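Long-range contacts in inner kinetochore subunit cnp3 (PDB 6O2D), which serves in the inner kinetochore on centromeric DNA, within the platform for outer kinetochore assembly, and is represented here by its dimeric cupin domain: residues N87-C92 / F115-G120; S65-V70 / Y137-D142; A77-K82 / N121-K126; F91-G96 / V133-T138. One frame throughout, in Å; residues are numbered along the deposited sequence.

Contact 1 (N87-C92 / F115-G120); sequences NIMSFC and FIVPRG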
# COMPACT_ATOMS: atom_id res chain seq x y z
N ASN B 87 -13.62 3.27 0.47
CA ASN B 87 -12.24 2.83 0.42
C ASN B 87 -11.31 4.00 0.72
O ASN B 87 -11.58 5.13 0.31
CB ASN B 87 -11.87 2.25 -0.95
CG ASN B 87 -12.70 1.07 -1.32
OD1 ASN B 87 -12.64 0.03 -0.67
ND2 ASN B 87 -13.49 1.22 -2.37
N ILE B 88 -10.24 3.72 1.46
CA ILE B 88 -9.12 4.64 1.56
C ILE B 88 -8.13 4.28 0.46
O ILE B 88 -7.74 3.11 0.32
CB ILE B 88 -8.46 4.59 2.95
CG1 ILE B 88 -7.17 5.41 2.96
CG2 ILE B 88 -8.20 3.16 3.38
CD1 ILE B 88 -6.80 5.96 4.33
N MSE B 89 -7.79 5.25 -0.38
CA MSE B 89 -6.83 5.06 -1.46
C MSE B 89 -5.44 5.43 -0.99
O MSE B 89 -5.27 6.36 -0.21
CB MSE B 89 -7.17 5.91 -2.69
CG MSE B 89 -8.65 6.10 -2.96
SE MSE B 89 -9.34 4.66 -4.05
CE MSE B 89 -8.27 4.89 -5.67
N SER B 90 -4.45 4.70 -1.50
CA SER B 90 -3.04 5.04 -1.34
C SER B 90 -2.37 5.01 -2.70
O SER B 90 -2.71 4.19 -3.56
CB SER B 90 -2.33 4.06 -0.40
OG SER B 90 -1.26 4.69 0.28
N PHE B 91 -1.46 5.95 -2.92
CA PHE B 91 -0.70 6.02 -4.16
C PHE B 91 0.75 6.29 -3.82
O PHE B 91 1.03 7.18 -3.00
CB PHE B 91 -1.24 7.10 -5.10
CG PHE B 91 -2.60 6.80 -5.63
CD1 PHE B 91 -2.77 5.95 -6.71
CD2 PHE B 91 -3.72 7.36 -5.04
CE1 PHE B 91 -4.03 5.67 -7.20
CE2 PHE B 91 -4.98 7.08 -5.53
CZ PHE B 91 -5.13 6.23 -6.61
N CYS B 92 1.67 5.54 -4.44
CA CYS B 92 3.09 5.83 -4.37
C CYS B 92 3.61 6.05 -5.78
O CYS B 92 3.44 5.18 -6.65
CB CYS B 92 3.87 4.71 -3.67
SG CYS B 92 5.65 5.07 -3.53
N PHE B 115 0.45 9.92 -1.40
CA PHE B 115 -0.71 10.61 -0.87
C PHE B 115 -1.83 9.60 -0.69
O PHE B 115 -1.84 8.53 -1.30
CB PHE B 115 -1.14 11.79 -1.77
CG PHE B 115 -1.80 11.38 -3.05
CD1 PHE B 115 -1.05 11.03 -4.15
CD2 PHE B 115 -3.18 11.37 -3.16
CE1 PHE B 115 -1.66 10.67 -5.34
CE2 PHE B 115 -3.80 11.01 -4.34
CZ PHE B 115 -3.04 10.66 -5.43
N ILE B 116 -2.76 9.94 0.21
CA ILE B 116 -3.91 9.11 0.50
C ILE B 116 -5.17 9.87 0.11
O ILE B 116 -5.23 11.10 0.20
CB ILE B 116 -4.01 8.71 1.99
CG1 ILE B 116 -3.93 9.96 2.87
CG2 ILE B 116 -2.95 7.69 2.33
CD1 ILE B 116 -4.44 9.75 4.28
N VAL B 117 -6.18 9.13 -0.30
CA VAL B 117 -7.51 9.69 -0.44
C VAL B 117 -8.37 9.00 0.61
O VAL B 117 -8.79 7.85 0.40
CB VAL B 117 -8.07 9.49 -1.86
CG1 VAL B 117 -9.41 10.20 -2.01
CG2 VAL B 117 -7.06 9.95 -2.90
N PRO B 118 -8.64 9.63 1.75
CA PRO B 118 -9.46 8.98 2.77
C PRO B 118 -10.84 8.65 2.24
O PRO B 118 -11.30 9.21 1.24
CB PRO B 118 -9.53 10.02 3.90
CG PRO B 118 -8.38 10.93 3.66
CD PRO B 118 -8.17 10.96 2.18
N ARG B 119 -11.52 7.74 2.94
CA ARG B 119 -12.89 7.40 2.57
C ARG B 119 -13.76 8.64 2.59
O ARG B 119 -13.57 9.53 3.43
CB ARG B 119 -13.45 6.35 3.54
CG ARG B 119 -12.65 5.05 3.59
CD ARG B 119 -13.17 4.12 4.68
NE ARG B 119 -12.86 4.62 6.02
CZ ARG B 119 -13.31 4.07 7.14
NH1 ARG B 119 -14.10 3.00 7.11
NH2 ARG B 119 -12.97 4.61 8.31
N GLY B 120 -14.71 8.71 1.66
CA GLY B 120 -15.65 9.82 1.58
C GLY B 120 -15.09 11.10 1.01
O GLY B 120 -15.52 12.18 1.40
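Side by side on one face of two antiparallel strands, M89 stands next to V117 and F91 next to F115. The F115 ring, with CG in the crowded position between backbone N and carbonyl carbon (chi1 73°), swings across so that its CZ meets F91 CD2 at 3.4 Å. Although the two planes are only 22° apart, the rings are slid so far that they barely overlap, and F115 CE1 settles beside F91 CB instead. V117 CG2 fills in at the edge of the F91 ring. Selenomethionine M89 presses CG on V117 CB at 3.6 Å, then bends at chi2 and chi3 and leads away toward Y123. This face belongs to the interior of the cupin barrel, where V100 and V102 of the other sheet also pack on F115. Four backbone bonds hold the strands in step, the straightest running from M89 N to V117 O (2.9 Å, 166° at the hydrogen). The other face carries S90 and I116: I116 CG2 lies 4.0 Å from S90 OG, while I116 itself packs on F60 of the second subunit. Past the strand end, R119 lays CG over the backbone of N87, 3.3 Å from its C atom.

Contact 2 (S65-V70 / Y137-D142); sequences SFAAGV and YTHATD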
# COMPACT_ATOMS: atom_id res chain seq x y z
N SER B 65 -11.11 -6.95 1.98
CA SER B 65 -10.54 -5.88 2.79
C SER B 65 -9.42 -5.09 2.10
O SER B 65 -9.25 -3.90 2.41
CB SER B 65 -10.05 -6.46 4.13
OG SER B 65 -8.67 -6.79 4.10
N PHE B 66 -8.65 -5.70 1.20
CA PHE B 66 -7.47 -5.02 0.66
C PHE B 66 -7.21 -5.46 -0.77
O PHE B 66 -7.41 -6.62 -1.12
CB PHE B 66 -6.25 -5.33 1.55
CG PHE B 66 -4.93 -4.86 0.99
CD1 PHE B 66 -4.46 -3.59 1.29
CD2 PHE B 66 -4.15 -5.70 0.21
CE1 PHE B 66 -3.23 -3.15 0.79
CE2 PHE B 66 -2.93 -5.28 -0.29
CZ PHE B 66 -2.47 -3.99 0.00
N ALA B 67 -6.76 -4.51 -1.60
CA ALA B 67 -6.31 -4.80 -2.96
C ALA B 67 -5.20 -3.83 -3.32
O ALA B 67 -5.13 -2.72 -2.78
CB ALA B 67 -7.46 -4.71 -3.98
N ALA B 68 -4.31 -4.25 -4.22
CA ALA B 68 -3.20 -3.39 -4.65
C ALA B 68 -2.81 -3.68 -6.09
O ALA B 68 -2.98 -4.81 -6.58
CB ALA B 68 -1.99 -3.54 -3.73
N GLY B 69 -2.27 -2.67 -6.76
CA GLY B 69 -1.90 -2.82 -8.15
C GLY B 69 -1.03 -1.69 -8.64
O GLY B 69 -0.46 -0.93 -7.85
N VAL B 70 -0.93 -1.60 -9.97
CA VAL B 70 -0.11 -0.59 -10.62
C VAL B 70 -0.94 0.12 -11.68
O VAL B 70 -1.73 -0.52 -12.40
CB VAL B 70 1.17 -1.20 -11.24
CG1 VAL B 70 0.85 -2.41 -12.10
CG2 VAL B 70 1.96 -0.15 -12.05
N TYR B 137 -0.63 1.48 -6.31
CA TYR B 137 -1.83 1.85 -5.56
C TYR B 137 -2.25 0.74 -4.61
O TYR B 137 -2.02 -0.45 -4.87
CB TYR B 137 -3.01 2.20 -6.49
CG TYR B 137 -3.73 1.02 -7.12
CD1 TYR B 137 -4.74 0.34 -6.44
CD2 TYR B 137 -3.41 0.60 -8.41
CE1 TYR B 137 -5.39 -0.75 -7.02
CE2 TYR B 137 -4.07 -0.47 -9.00
CZ TYR B 137 -5.05 -1.14 -8.30
OH TYR B 137 -5.70 -2.21 -8.89
N THR B 138 -2.86 1.14 -3.50
CA THR B 138 -3.56 0.23 -2.61
C THR B 138 -4.88 0.88 -2.24
O THR B 138 -4.95 2.10 -2.07
CB THR B 138 -2.74 -0.09 -1.34
OG1 THR B 138 -2.75 1.05 -0.47
CG2 THR B 138 -1.28 -0.42 -1.69
N HIS B 139 -5.93 0.07 -2.13
CA HIS B 139 -7.16 0.53 -1.50
C HIS B 139 -7.60 -0.49 -0.47
O HIS B 139 -7.31 -1.68 -0.58
CB HIS B 139 -8.29 0.83 -2.51
CG HIS B 139 -8.71 -0.34 -3.33
ND1 HIS B 139 -8.31 -0.52 -4.64
CD2 HIS B 139 -9.55 -1.37 -3.06
CE1 HIS B 139 -8.85 -1.62 -5.12
NE2 HIS B 139 -9.60 -2.16 -4.18
N ALA B 140 -8.22 0.02 0.60
CA ALA B 140 -8.60 -0.77 1.75
C ALA B 140 -9.92 -0.24 2.30
O ALA B 140 -10.26 0.93 2.11
CB ALA B 140 -7.51 -0.77 2.83
N THR B 141 -10.64 -1.11 3.00
CA THR B 141 -11.92 -0.71 3.57
C THR B 141 -12.11 -1.45 4.89
O THR B 141 -11.49 -2.49 5.14
CB THR B 141 -13.08 -0.98 2.60
OG1 THR B 141 -14.32 -0.61 3.22
CG2 THR B 141 -13.11 -2.45 2.19
N ASP B 142 -12.96 -0.89 5.74
CA ASP B 142 -13.22 -1.42 7.08
C ASP B 142 -14.43 -2.34 7.00
O ASP B 142 -15.57 -1.88 7.01
CB ASP B 142 -13.43 -0.29 8.07
CG ASP B 142 -13.32 -0.74 9.51
OD1 ASP B 142 -14.10 -1.63 9.92
OD2 ASP B 142 -12.45 -0.21 10.22
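S65 enters through its backbone: its O accepts a bond from T141 N, which lies in the carbonyl plane, and A140 CB rests near the same oxygen. S65 and F66 together face E62 in a classic beta bulge. F66 sends its ring across to T138, CG anti to the backbone N (chi1 171°), so that CE1 lies 3.8 Å from T138 CB while A140 CB sits at the ring edge. A67 exchanges two backbone bonds with H139, the one from H139 N to A67 O measuring 3.0 Å. The imidazole curls back from the crowded chi1 position (60°) and brings NE2 to 3.3 Å from A67 CB. A68 CB then meets T138 CG2 at 3.8 Å, on the side where F66 of the second subunit packs. At G69 the Y137 ring, also in the crowded position (chi1 77°), lies flat on the backbone. G69 N is over the ring centre, 3.4 Å above its plane, and G69 CA makes a CH-pi contact 3.7 Å from the centroid. Two further backbone bonds join the same residues. A tyrosine folded over a cross-strand glycine is the pairing called aromatic rescue, here set in the larger sheet of a cupin barrel.

Contact 3 (A77-K82 / N121-K126); sequences AEKPVK and NYYSIK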
# COMPACT_ATOMS: atom_id res chain seq x y z
N ALA B 77 -2.08 12.75 -19.90
CA ALA B 77 -3.25 12.02 -19.44
C ALA B 77 -4.00 12.80 -18.36
O ALA B 77 -3.40 13.51 -17.55
CB ALA B 77 -2.85 10.65 -18.90
N GLU B 78 -5.32 12.65 -18.35
CA GLU B 78 -6.18 13.33 -17.38
C GLU B 78 -7.16 12.30 -16.82
O GLU B 78 -8.06 11.85 -17.53
CB GLU B 78 -6.94 14.49 -18.03
CG GLU B 78 -6.13 15.35 -19.01
CD GLU B 78 -6.92 16.55 -19.56
OE1 GLU B 78 -8.15 16.44 -19.77
OE2 GLU B 78 -6.29 17.61 -19.79
N LYS B 79 -6.99 11.95 -15.54
CA LYS B 79 -7.94 11.08 -14.86
C LYS B 79 -9.03 11.93 -14.24
O LYS B 79 -8.73 12.75 -13.36
CB LYS B 79 -7.24 10.25 -13.79
CG LYS B 79 -8.13 9.18 -13.16
CD LYS B 79 -7.37 8.37 -12.11
CE LYS B 79 -8.26 7.27 -11.51
NZ LYS B 79 -9.65 7.78 -11.33
N PRO B 80 -10.29 11.78 -14.65
CA PRO B 80 -11.36 12.64 -14.12
C PRO B 80 -11.63 12.36 -12.65
O PRO B 80 -11.31 11.29 -12.12
CB PRO B 80 -12.58 12.28 -14.98
CG PRO B 80 -12.04 11.48 -16.13
CD PRO B 80 -10.81 10.80 -15.62
N VAL B 81 -12.23 13.35 -11.99
CA VAL B 81 -12.48 13.25 -10.56
C VAL B 81 -13.36 12.04 -10.27
O VAL B 81 -14.33 11.76 -10.99
CB VAL B 81 -13.10 14.55 -10.02
CG1 VAL B 81 -14.49 14.77 -10.60
CG2 VAL B 81 -13.14 14.53 -8.50
N LYS B 82 -12.99 11.29 -9.24
CA LYS B 82 -13.79 10.15 -8.80
C LYS B 82 -13.86 10.17 -7.29
O LYS B 82 -12.96 10.70 -6.62
CB LYS B 82 -13.18 8.82 -9.27
CG LYS B 82 -13.11 8.65 -10.79
CD LYS B 82 -14.47 8.36 -11.41
CE LYS B 82 -14.37 8.30 -12.94
NZ LYS B 82 -15.17 7.20 -13.54
N ASN B 121 -14.12 11.01 0.09
CA ASN B 121 -13.49 12.19 -0.49
C ASN B 121 -13.41 12.03 -2.01
O ASN B 121 -13.81 11.00 -2.57
CB ASN B 121 -12.12 12.45 0.13
CG ASN B 121 -12.21 12.73 1.62
OD1 ASN B 121 -12.40 13.86 2.04
ND2 ASN B 121 -12.10 11.68 2.43
N TYR B 122 -12.96 13.09 -2.68
CA TYR B 122 -12.84 13.14 -4.13
C TYR B 122 -11.40 13.37 -4.56
O TYR B 122 -10.66 14.11 -3.90
CB TYR B 122 -13.76 14.24 -4.69
CG TYR B 122 -15.20 14.07 -4.23
CD1 TYR B 122 -15.64 14.60 -3.03
CD2 TYR B 122 -16.09 13.31 -4.98
CE1 TYR B 122 -16.93 14.40 -2.60
CE2 TYR B 122 -17.38 13.11 -4.56
CZ TYR B 122 -17.80 13.66 -3.37
OH TYR B 122 -19.10 13.46 -2.96
N TYR B 123 -10.99 12.75 -5.67
CA TYR B 123 -9.62 12.90 -6.13
C TYR B 123 -9.57 12.88 -7.65
O TYR B 123 -10.44 12.31 -8.31
CB TYR B 123 -8.70 11.80 -5.57
CG TYR B 123 -8.75 10.49 -6.33
CD1 TYR B 123 -9.79 9.59 -6.13
CD2 TYR B 123 -7.74 10.13 -7.22
CE1 TYR B 123 -9.84 8.39 -6.80
CE2 TYR B 123 -7.77 8.93 -7.89
CZ TYR B 123 -8.83 8.06 -7.68
OH TYR B 123 -8.87 6.86 -8.36
N SER B 124 -8.55 13.54 -8.19
CA SER B 124 -8.24 13.53 -9.62
C SER B 124 -6.73 13.60 -9.78
O SER B 124 -6.02 14.08 -8.89
CB SER B 124 -8.93 14.69 -10.35
OG SER B 124 -8.27 15.92 -10.08
N ILE B 125 -6.22 13.09 -10.90
CA ILE B 125 -4.78 13.09 -11.18
C ILE B 125 -4.55 13.44 -12.64
O ILE B 125 -5.26 12.96 -13.53
CB ILE B 125 -4.10 11.74 -10.86
CG1 ILE B 125 -4.76 11.03 -9.67
CG2 ILE B 125 -2.63 11.99 -10.53
CD1 ILE B 125 -4.19 9.66 -9.41
N LYS B 126 -3.53 14.24 -12.90
CA LYS B 126 -3.15 14.64 -14.25
C LYS B 126 -1.64 14.47 -14.43
O LYS B 126 -0.87 14.78 -13.53
CB LYS B 126 -3.54 16.10 -14.52
CG LYS B 126 -4.59 16.28 -15.61
CD LYS B 126 -5.55 17.39 -15.24
CE LYS B 126 -6.59 17.61 -16.33
NZ LYS B 126 -7.75 18.40 -15.87
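K79 crosses from the edge strand 78-83 toward Y123 of its neighbour, strand 122-127. Its CB lies 3.4 Å from I125 O, the same oxygen that takes the bond from K79 N almost along the C=O axis. CG is anti to the backbone N (chi1 -172°), and the chain stays extended through CD, which passes I125 CD1 at 4.4 Å. CE then reaches Y123 OH, and a final bend at chi4 (-39°) turns NZ onto the same phenol oxygen in a weak hydrogen bond of 3.2 Å. The Y123 ring is brought to meet it by the crowded chi1 position (82°), with I125 CD1 at its edge, in plane, and K82 CB 4.2 Å from its CE1.

Between K79 and K82 the register slips by one residue, a beta bulge. Regular pairing resumes where K82 and Y123 exchange two backbone bonds, K82 N giving to Y123 O at 2.9 Å. In the bulge S124 CB points at the opposite strand and lies between K79 O and V81 CA, while the V81 and Y122 side chains cross obliquely, CG2 of V81 touching CB of Y122.

On the exposed face E78 and K126 run alongside each other, and the contact is made by carbon: K126 CE is 3.4 Å from E78 CD. E78 OE2 and K126 NZ remain 4.3 Å apart, beyond a salt bridge, so their attraction is probably modest. On the inner face, the K79 ammonium beside the Y123 oxygen would tend to stabilise negative charge there and might lower the pKa of the phenol slightly.

Contact 4 (F91-G96 / V133-T138); sequences FCILQG and VRLYYT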
# COMPACT_ATOMS: atom_id res chain seq x y z
N PHE B 91 -1.46 5.95 -2.92
CA PHE B 91 -0.70 6.02 -4.16
C PHE B 91 0.75 6.29 -3.82
O PHE B 91 1.03 7.18 -3.00
CB PHE B 91 -1.24 7.10 -5.10
CG PHE B 91 -2.60 6.80 -5.63
CD1 PHE B 91 -2.77 5.95 -6.71
CD2 PHE B 91 -3.72 7.36 -5.04
CE1 PHE B 91 -4.03 5.67 -7.20
CE2 PHE B 91 -4.98 7.08 -5.53
CZ PHE B 91 -5.13 6.23 -6.61
N CYS B 92 1.67 5.54 -4.44
CA CYS B 92 3.09 5.83 -4.37
C CYS B 92 3.61 6.05 -5.78
O CYS B 92 3.44 5.18 -6.65
CB CYS B 92 3.87 4.71 -3.67
SG CYS B 92 5.65 5.07 -3.53
N ILE B 93 4.27 7.18 -6.00
CA ILE B 93 4.66 7.62 -7.33
C ILE B 93 6.07 7.10 -7.58
O ILE B 93 7.03 7.57 -6.96
CB ILE B 93 4.59 9.14 -7.47
CG1 ILE B 93 3.27 9.63 -6.90
CG2 ILE B 93 4.78 9.56 -8.93
CD1 ILE B 93 3.25 11.08 -6.60
N LEU B 94 6.20 6.17 -8.52
CA LEU B 94 7.49 5.58 -8.83
C LEU B 94 8.25 6.36 -9.89
O LEU B 94 9.48 6.34 -9.87
CB LEU B 94 7.30 4.13 -9.28
CG LEU B 94 6.59 3.20 -8.30
CD1 LEU B 94 6.77 1.77 -8.74
CD2 LEU B 94 7.08 3.39 -6.87
N GLN B 95 7.55 7.04 -10.80
CA GLN B 95 8.22 7.78 -11.86
C GLN B 95 7.24 8.78 -12.47
O GLN B 95 6.03 8.55 -12.51
CB GLN B 95 8.78 6.84 -12.94
CG GLN B 95 7.93 6.68 -14.19
CD GLN B 95 8.69 6.02 -15.32
OE1 GLN B 95 9.82 5.56 -15.15
NE2 GLN B 95 8.06 5.95 -16.49
N GLY B 96 7.79 9.90 -12.95
CA GLY B 96 7.00 10.87 -13.68
C GLY B 96 6.65 12.08 -12.84
O GLY B 96 7.15 12.28 -11.73
N VAL B 133 3.82 8.33 -16.23
CA VAL B 133 3.84 8.20 -14.78
C VAL B 133 3.39 6.79 -14.46
O VAL B 133 2.51 6.24 -15.14
CB VAL B 133 2.93 9.23 -14.09
CG1 VAL B 133 2.79 8.91 -12.60
CG2 VAL B 133 3.48 10.64 -14.32
N ARG B 134 3.99 6.19 -13.44
CA ARG B 134 3.69 4.82 -13.06
C ARG B 134 3.47 4.89 -11.55
O ARG B 134 4.29 5.49 -10.83
CB ARG B 134 4.85 3.88 -13.44
CG ARG B 134 4.86 2.55 -12.68
CD ARG B 134 6.15 1.71 -12.82
NE ARG B 134 6.75 1.58 -14.15
CZ ARG B 134 6.21 0.94 -15.19
NH1 ARG B 134 4.99 0.43 -15.10
NH2 ARG B 134 6.87 0.88 -16.34
N LEU B 135 2.34 4.33 -11.07
CA LEU B 135 2.00 4.41 -9.66
C LEU B 135 1.73 3.03 -9.08
O LEU B 135 1.13 2.18 -9.73
CB LEU B 135 0.77 5.27 -9.40
CG LEU B 135 0.61 6.65 -10.03
CD1 LEU B 135 -0.89 6.97 -10.19
CD2 LEU B 135 1.31 7.67 -9.17
N TYR B 136 2.11 2.86 -7.82
CA TYR B 136 1.69 1.73 -7.01
C TYR B 136 0.51 2.15 -6.14
O TYR B 136 0.63 3.08 -5.34
CB TYR B 136 2.85 1.24 -6.14
CG TYR B 136 2.45 0.19 -5.15
CD1 TYR B 136 2.05 -1.07 -5.57
CD2 TYR B 136 2.45 0.45 -3.78
CE1 TYR B 136 1.68 -2.04 -4.68
CE2 TYR B 136 2.08 -0.53 -2.88
CZ TYR B 136 1.69 -1.77 -3.34
OH TYR B 136 1.31 -2.75 -2.46
N TYR B 137 -0.63 1.48 -6.31
CA TYR B 137 -1.83 1.85 -5.56
C TYR B 137 -2.25 0.74 -4.61
O TYR B 137 -2.02 -0.45 -4.87
CB TYR B 137 -3.01 2.20 -6.49
CG TYR B 137 -3.73 1.02 -7.12
CD1 TYR B 137 -4.74 0.34 -6.44
CD2 TYR B 137 -3.41 0.60 -8.41
CE1 TYR B 137 -5.39 -0.75 -7.02
CE2 TYR B 137 -4.07 -0.47 -9.00
CZ TYR B 137 -5.05 -1.14 -8.30
OH TYR B 137 -5.70 -2.21 -8.89
N THR B 138 -2.86 1.14 -3.50
CA THR B 138 -3.56 0.23 -2.61
C THR B 138 -4.88 0.88 -2.24
O THR B 138 -4.95 2.10 -2.07
CB THR B 138 -2.74 -0.09 -1.34
OG1 THR B 138 -2.75 1.05 -0.47
CG2 THR B 138 -1.28 -0.42 -1.69
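The Y136 ring takes C92 CB at its edge, near the ring plane, and its hydroxyl leaves the pair of strands to hydrogen-bond S90 OG of the second subunit. The F91 ring, on the opposite face of the sheet, is met at CE1 and CD1 by two aliphatic groups: Y137 CB lies 3.7 Å from CE1, and L135 CD1 reaches CD1 at 4.1 Å. L135, with CG anti to the carbonyl carbon (chi1 -47°), thus fills the place between F91 and I93. Its other branch, CD2, touches I93 CG1 at 3.6 Å, the two side chains running alongside each other.

Backbone pairing is regular at C92, whose N gives to Y136 O at 2.8 Å and whose O takes Y136 N, both donors in the carbonyl plane. A beta bulge follows between I93 and Q95. L94 N gives to R134 O nearly along the C=O axis, whereas R134 N approaches Q95 O from above the carbonyl plane, 30° out of it, at 3.3 Å. In the bulge L94 points at the partner strand, and its side chain crosses that of R134 obliquely, L94 CD1 coming 4.1 Å from R134 CD. G96 then closes the contact with its CA against V133 CG2, while Q95 NE2 is satisfied by A132 O.

One face, with F91, I93, L135 and Y137, looks into the barrel; the other, with C92 and Y136, meets L94 and C92 of the second subunit, and L94 from the bulge packs on D112 there. Such a two-sided strand pair, a core face backed by a dimer face, fits a dimeric cupin.

How the contacts relate
Contacts 1, 2 and 4 lie in one antiparallel five-stranded sheet, ordered 55-62, 66-73, 133-140, 88-95, 113-117. Contact 4 joins strands 88-95 and 133-140, and contacts 1 and 2 add 113-117 and 66-73 on their outer sides; S90 N, probably hydrogen-bonded to T138 O, ties contact 1 to contact 2, their centres 9 Å apart. Contact 3 belongs to the smaller sheet, its centre about 12 Å from that of contact 1 and 17 Å from that of contact 2. Y123 bridges the sheets, touching M89, F91 and V117. Along the chain, contact 1 nests inside contact 3, which nests inside contact 2, while contacts 3 and 4 interlace, as in a jelly-roll cupin. The larger sheet meets the second subunit through contacts 1, 2 and 4.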